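Local coordinates for protein glycinin (Glycine max, PDB 1OD5) that serves as a seed storage protein, a hexameric 11S globulin that is probably a source of sulfur-containing amino acids in seed meal, at residues 69-74 / 141-146; 391-396 / 413-418. One frame throughout, in Å; residues are numbered along the deposited sequence.

Contact 1: residues 69-74 / 141-146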
loop_
_atom_site.group_PDB
_atom_site.type_symbol
_atom_site.label_atom_id
_atom_site.label_comp_id
_atom_site.label_asym_id
_atom_site.label_seq_id
_atom_site.Cartn_x
_atom_site.Cartn_y
_atom_site.Cartn_z
ATOM N N ILE A 69 8.153 -26.088 -11.699
ATOM C CA ILE A 69 9.256 -26.587 -10.916
ATOM C C ILE A 69 10.096 -27.451 -11.854
ATOM O O ILE A 69 9.557 -28.241 -12.614
ATOM C CB ILE A 69 8.764 -27.390 -9.686
ATOM C CG1 ILE A 69 10.029 -27.839 -8.931
ATOM C CG2 ILE A 69 7.876 -28.572 -10.076
ATOM C CD1 ILE A 69 9.829 -28.490 -7.570
ATOM N N VAL A 70 11.417 -27.278 -11.899
ATOM C CA VAL A 70 12.324 -28.049 -12.720
ATOM C C VAL A 70 12.681 -29.258 -11.878
ATOM O O VAL A 70 13.242 -29.110 -10.793
ATOM C CB VAL A 70 13.584 -27.230 -13.025
ATOM C CG1 VAL A 70 14.623 -28.081 -13.694
ATOM C CG2 VAL A 70 13.223 -26.082 -13.928
ATOM N N VAL A 71 12.313 -30.471 -12.309
ATOM C CA VAL A 71 12.630 -31.681 -11.553
ATOM C C VAL A 71 13.879 -32.404 -12.103
ATOM O O VAL A 71 14.383 -33.310 -11.449
ATOM C CB VAL A 71 11.377 -32.649 -11.536
ATOM C CG1 VAL A 71 10.115 -31.894 -11.083
ATOM C CG2 VAL A 71 11.111 -33.204 -12.910
ATOM N N GLN A 72 14.441 -32.085 -13.270
ATOM C CA GLN A 72 15.630 -32.760 -13.755
ATOM C C GLN A 72 16.294 -31.859 -14.772
ATOM O O GLN A 72 15.637 -31.118 -15.503
ATOM C CB GLN A 72 15.261 -34.060 -14.418
ATOM C CG GLN A 72 16.417 -34.969 -14.789
ATOM C CD GLN A 72 15.983 -36.113 -15.707
ATOM O OE1 GLN A 72 15.294 -37.042 -15.285
ATOM N NE2 GLN A 72 16.378 -36.093 -16.980
ATOM N N GLY A 73 17.623 -31.867 -14.779
ATOM C CA GLY A 73 18.391 -31.067 -15.716
ATOM C C GLY A 73 18.661 -29.641 -15.275
ATOM O O GLY A 73 18.270 -29.174 -14.209
ATOM N N LYS A 74 19.328 -28.933 -16.187
ATOM C CA LYS A 74 19.706 -27.550 -15.987
ATOM C C LYS A 74 19.637 -26.825 -17.299
ATOM O O LYS A 74 19.874 -27.393 -18.366
ATOM C CB LYS A 74 21.154 -27.426 -15.415
ATOM C CG LYS A 74 22.287 -27.939 -16.302
ATOM C CD LYS A 74 23.627 -27.516 -15.710
ATOM C CE LYS A 74 24.827 -27.816 -16.639
ATOM N NZ LYS A 74 24.932 -26.915 -17.790
ATOM N N VAL A 141 13.342 -31.840 -17.212
ATOM C CA VAL A 141 11.934 -32.184 -17.112
ATOM C C VAL A 141 11.364 -31.144 -16.169
ATOM O O VAL A 141 11.904 -30.893 -15.108
ATOM C CB VAL A 141 11.757 -33.627 -16.561
ATOM C CG1 VAL A 141 10.290 -34.001 -16.465
ATOM C CG2 VAL A 141 12.410 -34.592 -17.514
ATOM N N ALA A 142 10.288 -30.491 -16.573
ATOM C CA ALA A 142 9.665 -29.474 -15.777
ATOM C C ALA A 142 8.156 -29.588 -15.812
ATOM O O ALA A 142 7.566 -29.849 -16.847
ATOM C CB ALA A 142 10.072 -28.102 -16.307
ATOM N N ILE A 143 7.477 -29.429 -14.694
ATOM C CA ILE A 143 6.047 -29.500 -14.715
ATOM C C ILE A 143 5.618 -28.062 -14.396
ATOM O O ILE A 143 6.114 -27.374 -13.504
ATOM C CB ILE A 143 5.551 -30.644 -13.696
ATOM C CG1 ILE A 143 5.214 -30.118 -12.360
ATOM C CG2 ILE A 143 6.628 -31.725 -13.521
ATOM C CD1 ILE A 143 3.702 -29.882 -12.258
ATOM N N SER A 144 4.687 -27.572 -15.190
ATOM C CA SER A 144 4.163 -26.236 -15.118
ATOM C C SER A 144 2.712 -26.147 -14.737
ATOM O O SER A 144 1.915 -26.816 -15.367
ATOM C CB SER A 144 4.399 -25.656 -16.450
ATOM O OG SER A 144 3.883 -24.354 -16.592
ATOM N N LEU A 145 2.332 -25.333 -13.751
ATOM C CA LEU A 145 0.974 -25.138 -13.310
ATOM C C LEU A 145 0.506 -23.947 -14.097
ATOM O O LEU A 145 1.021 -22.863 -13.879
ATOM C CB LEU A 145 0.999 -24.837 -11.845
ATOM C CG LEU A 145 -0.203 -24.687 -10.893
ATOM C CD1 LEU A 145 -0.985 -23.415 -11.179
ATOM C CD2 LEU A 145 -1.040 -25.944 -10.995
ATOM N N LEU A 146 -0.437 -24.075 -15.026
ATOM C CA LEU A 146 -0.931 -22.965 -15.807
ATOM C C LEU A 146 -2.124 -22.478 -15.018
ATOM O O LEU A 146 -3.096 -23.200 -14.862
ATOM C CB LEU A 146 -1.359 -23.443 -17.190
ATOM C CG LEU A 146 -0.561 -24.488 -17.984
ATOM C CD1 LEU A 146 -1.056 -24.466 -19.409
ATOM C CD2 LEU A 146 0.898 -24.163 -18.037
#
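V71 and Q72 both face V141, a classic beta bulge near the end of the antiparallel pairing of strands 66-72 and 140-146 in the N-terminal cupin barrel. V141 O takes V71 N at 2.9 Å and a weak second bond from Q72 N at 3.4 Å. In return V141 N reaches Q72 O at 3.0 Å, its N-H coming in from 38° above the plane of the Q72 carbonyl. At the bulge the V71 side chain lies obliquely across V141: CG2, set between its own backbone N and carbonyl carbon (chi1 of CG1 -51°), lies 3.7 Å from V141 CB. Ahead of the bulge the pairing is regular. I69 N donates to I143 O at 3.0 Å and I143 N to I69 O at 3.2 Å, and their side chains run side by side, CG2 of I69 against CG1 of I143 at 3.8 Å. V70 and A142 form the non-hydrogen-bonded pair between, pointing to the other face. There A142 lies near the bound carbonate, whose pocket includes R49; the backbones of R49 and A142 also bond to each other. F443 of strand 437-444 packs on I69 and I143, joining this face to the second cupin domain. From the bulge itself the extended Q72 side chain reaches out, NE2 hydrogen-bonded to the carbonyl O of P139.

Contact 2: residues 391-396 / 413-418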
loop_
_atom_site.group_PDB
_atom_site.type_symbol
_atom_site.label_atom_id
_atom_site.label_comp_id
_atom_site.label_asym_id
_atom_site.label_seq_id
_atom_site.Cartn_x
_atom_site.Cartn_y
_atom_site.Cartn_z
ATOM N N ILE A 391 -0.893 -31.062 -5.749
ATOM C CA ILE A 391 0.247 -31.876 -5.376
ATOM C C ILE A 391 0.744 -32.609 -6.618
ATOM O O ILE A 391 -0.050 -33.058 -7.437
ATOM C CB ILE A 391 -0.209 -32.896 -4.293
ATOM C CG1 ILE A 391 -0.518 -32.222 -2.986
ATOM C CG2 ILE A 391 0.878 -33.923 -4.064
ATOM C CD1 ILE A 391 -1.150 -33.192 -1.966
ATOM N N TYR A 392 2.043 -32.725 -6.826
ATOM C CA TYR A 392 2.599 -33.470 -7.934
ATOM C C TYR A 392 3.717 -34.277 -7.287
ATOM O O TYR A 392 4.660 -33.674 -6.780
ATOM C CB TYR A 392 3.172 -32.553 -9.000
ATOM C CG TYR A 392 3.894 -33.369 -10.053
ATOM C CD1 TYR A 392 3.160 -33.981 -11.074
ATOM C CD2 TYR A 392 5.280 -33.532 -9.985
ATOM C CE1 TYR A 392 3.814 -34.766 -12.031
ATOM C CE2 TYR A 392 5.931 -34.314 -10.935
ATOM C CZ TYR A 392 5.196 -34.929 -11.953
ATOM O OH TYR A 392 5.846 -35.716 -12.890
ATOM N N VAL A 393 3.711 -35.613 -7.269
ATOM C CA VAL A 393 4.775 -36.358 -6.622
ATOM C C VAL A 393 5.995 -36.453 -7.509
ATOM O O VAL A 393 5.966 -36.959 -8.619
ATOM C CB VAL A 393 4.219 -37.744 -6.228
ATOM C CG1 VAL A 393 5.277 -38.519 -5.458
ATOM C CG2 VAL A 393 2.991 -37.581 -5.318
ATOM N N THR A 394 7.114 -35.942 -7.013
ATOM C CA THR A 394 8.375 -35.922 -7.784
ATOM C C THR A 394 9.299 -37.125 -7.583
ATOM O O THR A 394 10.182 -37.410 -8.407
ATOM C CB THR A 394 9.151 -34.583 -7.432
ATOM O OG1 THR A 394 9.321 -34.613 -6.015
ATOM C CG2 THR A 394 8.415 -33.286 -7.787
ATOM N N ARG A 395 9.043 -37.829 -6.479
ATOM C CA ARG A 395 9.854 -38.974 -6.125
ATOM C C ARG A 395 9.135 -39.766 -5.061
ATOM O O ARG A 395 8.381 -39.204 -4.272
ATOM C CB ARG A 395 11.183 -38.477 -5.585
ATOM C CG ARG A 395 12.377 -39.432 -5.605
ATOM C CD ARG A 395 12.602 -40.228 -4.311
ATOM N NE ARG A 395 12.986 -39.396 -3.185
ATOM C CZ ARG A 395 12.723 -39.777 -1.924
ATOM N NH1 ARG A 395 12.108 -40.928 -1.675
ATOM N NH2 ARG A 395 13.037 -38.998 -0.880
ATOM N N GLY A 396 9.275 -41.093 -5.056
ATOM C CA GLY A 396 8.652 -41.897 -4.028
ATOM C C GLY A 396 7.201 -42.278 -4.183
ATOM O O GLY A 396 6.566 -42.192 -5.230
ATOM N N GLY A 413 -5.618 -43.332 -0.676
ATOM C CA GLY A 413 -4.816 -44.354 -1.329
ATOM C C GLY A 413 -3.393 -43.882 -1.565
ATOM O O GLY A 413 -3.013 -42.828 -1.062
ATOM N N GLU A 414 -2.615 -44.657 -2.334
ATOM C CA GLU A 414 -1.246 -44.296 -2.628
ATOM C C GLU A 414 -1.205 -43.324 -3.773
ATOM O O GLU A 414 -2.041 -43.323 -4.675
ATOM C CB GLU A 414 -0.385 -45.456 -3.079
ATOM C CG GLU A 414 -0.469 -46.759 -2.291
ATOM C CD GLU A 414 -0.010 -46.821 -0.832
ATOM O OE1 GLU A 414 1.182 -46.671 -0.573
ATOM O OE2 GLU A 414 -0.843 -47.062 0.049
ATOM N N LEU A 415 -0.195 -42.482 -3.681
ATOM C CA LEU A 415 0.116 -41.493 -4.687
ATOM C C LEU A 415 1.573 -41.819 -4.939
ATOM O O LEU A 415 2.340 -41.987 -3.991
ATOM C CB LEU A 415 0.043 -40.096 -4.167
ATOM C CG LEU A 415 -1.020 -39.145 -4.657
ATOM C CD1 LEU A 415 -0.602 -37.748 -4.230
ATOM C CD2 LEU A 415 -1.154 -39.186 -6.173
ATOM N N ARG A 416 1.963 -41.963 -6.191
ATOM C CA ARG A 416 3.324 -42.274 -6.548
ATOM C C ARG A 416 3.845 -41.246 -7.522
ATOM O O ARG A 416 3.088 -40.419 -8.031
ATOM C CB ARG A 416 3.471 -43.650 -7.200
ATOM C CG ARG A 416 2.276 -44.393 -7.789
ATOM C CD ARG A 416 2.739 -45.018 -9.097
ATOM N NE ARG A 416 2.572 -44.060 -10.191
ATOM C CZ ARG A 416 3.476 -43.900 -11.179
ATOM N NH1 ARG A 416 4.619 -44.620 -11.213
ATOM N NH2 ARG A 416 3.224 -43.016 -12.166
ATOM N N ARG A 417 5.148 -41.294 -7.772
ATOM C CA ARG A 417 5.806 -40.356 -8.657
ATOM C C ARG A 417 5.058 -40.051 -9.949
ATOM O O ARG A 417 4.414 -40.974 -10.424
ATOM C CB ARG A 417 7.187 -40.898 -8.969
ATOM C CG ARG A 417 8.002 -39.753 -9.536
ATOM C CD ARG A 417 8.470 -39.932 -10.951
ATOM N NE ARG A 417 9.701 -40.705 -10.978
ATOM C CZ ARG A 417 10.886 -40.146 -11.298
ATOM N NH1 ARG A 417 10.982 -38.838 -11.598
ATOM N NH2 ARG A 417 12.002 -40.902 -11.367
ATOM N N GLY A 418 5.018 -38.850 -10.544
ATOM C CA GLY A 418 4.292 -38.616 -11.789
ATOM C C GLY A 418 2.813 -38.334 -11.605
ATOM O O GLY A 418 2.159 -37.782 -12.484
HETATM O O HOH W 1 9.029 -36.566 -12.492
#
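This is a corner contact in the C-terminal cupin barrel: V393 and the residues round it pack against the end of strand 409-416 and the turn that follows, with the two short strands inclined at 62°. Two backbone bonds join them. G418 N donates to V393 O at 2.9 Å, while R417 N makes a weak bond to G396 O at 3.0 Å. V393 packs with CB over R416 O, CG1 (anti to the backbone N, chi1 -176°) on the 416-417 peptide and CG2 on L415 CD1 at 3.8 Å. The same L415 methyl also meets I391 CG2. The I391 side chain comes within about 4 Å of the bound magnesium ion, whose site includes H382 and E431. At 395 the chain turns from one sheet of the barrel to the other, and T394 and R395 both face E439 in a classic beta bulge; R395 also forms a salt bridge with E439. Y392 leaves its backbone pointing away from the turn, yet the far end of its ring comes back to G418, OH 3.5 Å from G418 CA. A water bonds weakly to this hydroxyl and accepts a bond from R417 NH1 at 3.1 Å. An alanine here, lacking ring and hydroxyl, would probably open a gap beside G418 and leave that water less firmly placed. R417 CG leans on T394 O at 3.4 Å.

Overall arrangement
Contact 1 belongs to the first cupin domain and contact 2 to the second, their centres about 15 Å apart. Strands 66-72 and 389-394 hold equivalent places in their sheets, and each leads into a bulge followed by a glycine, G73 or G396. Contact 1 lies nearer the middle of the chain and is mainly backbone pairing within one sheet; contact 2 is farther out and packs a strand of one sheet against the end of a strand of the other and the turn after it, with exposed arginines and a water at its outer side. The two meet directly where the domains pack: I143 CG2 lies 3.7 Å from Y392 CE2, and V71 CG1 lies 4.0 Å from T394 CG2.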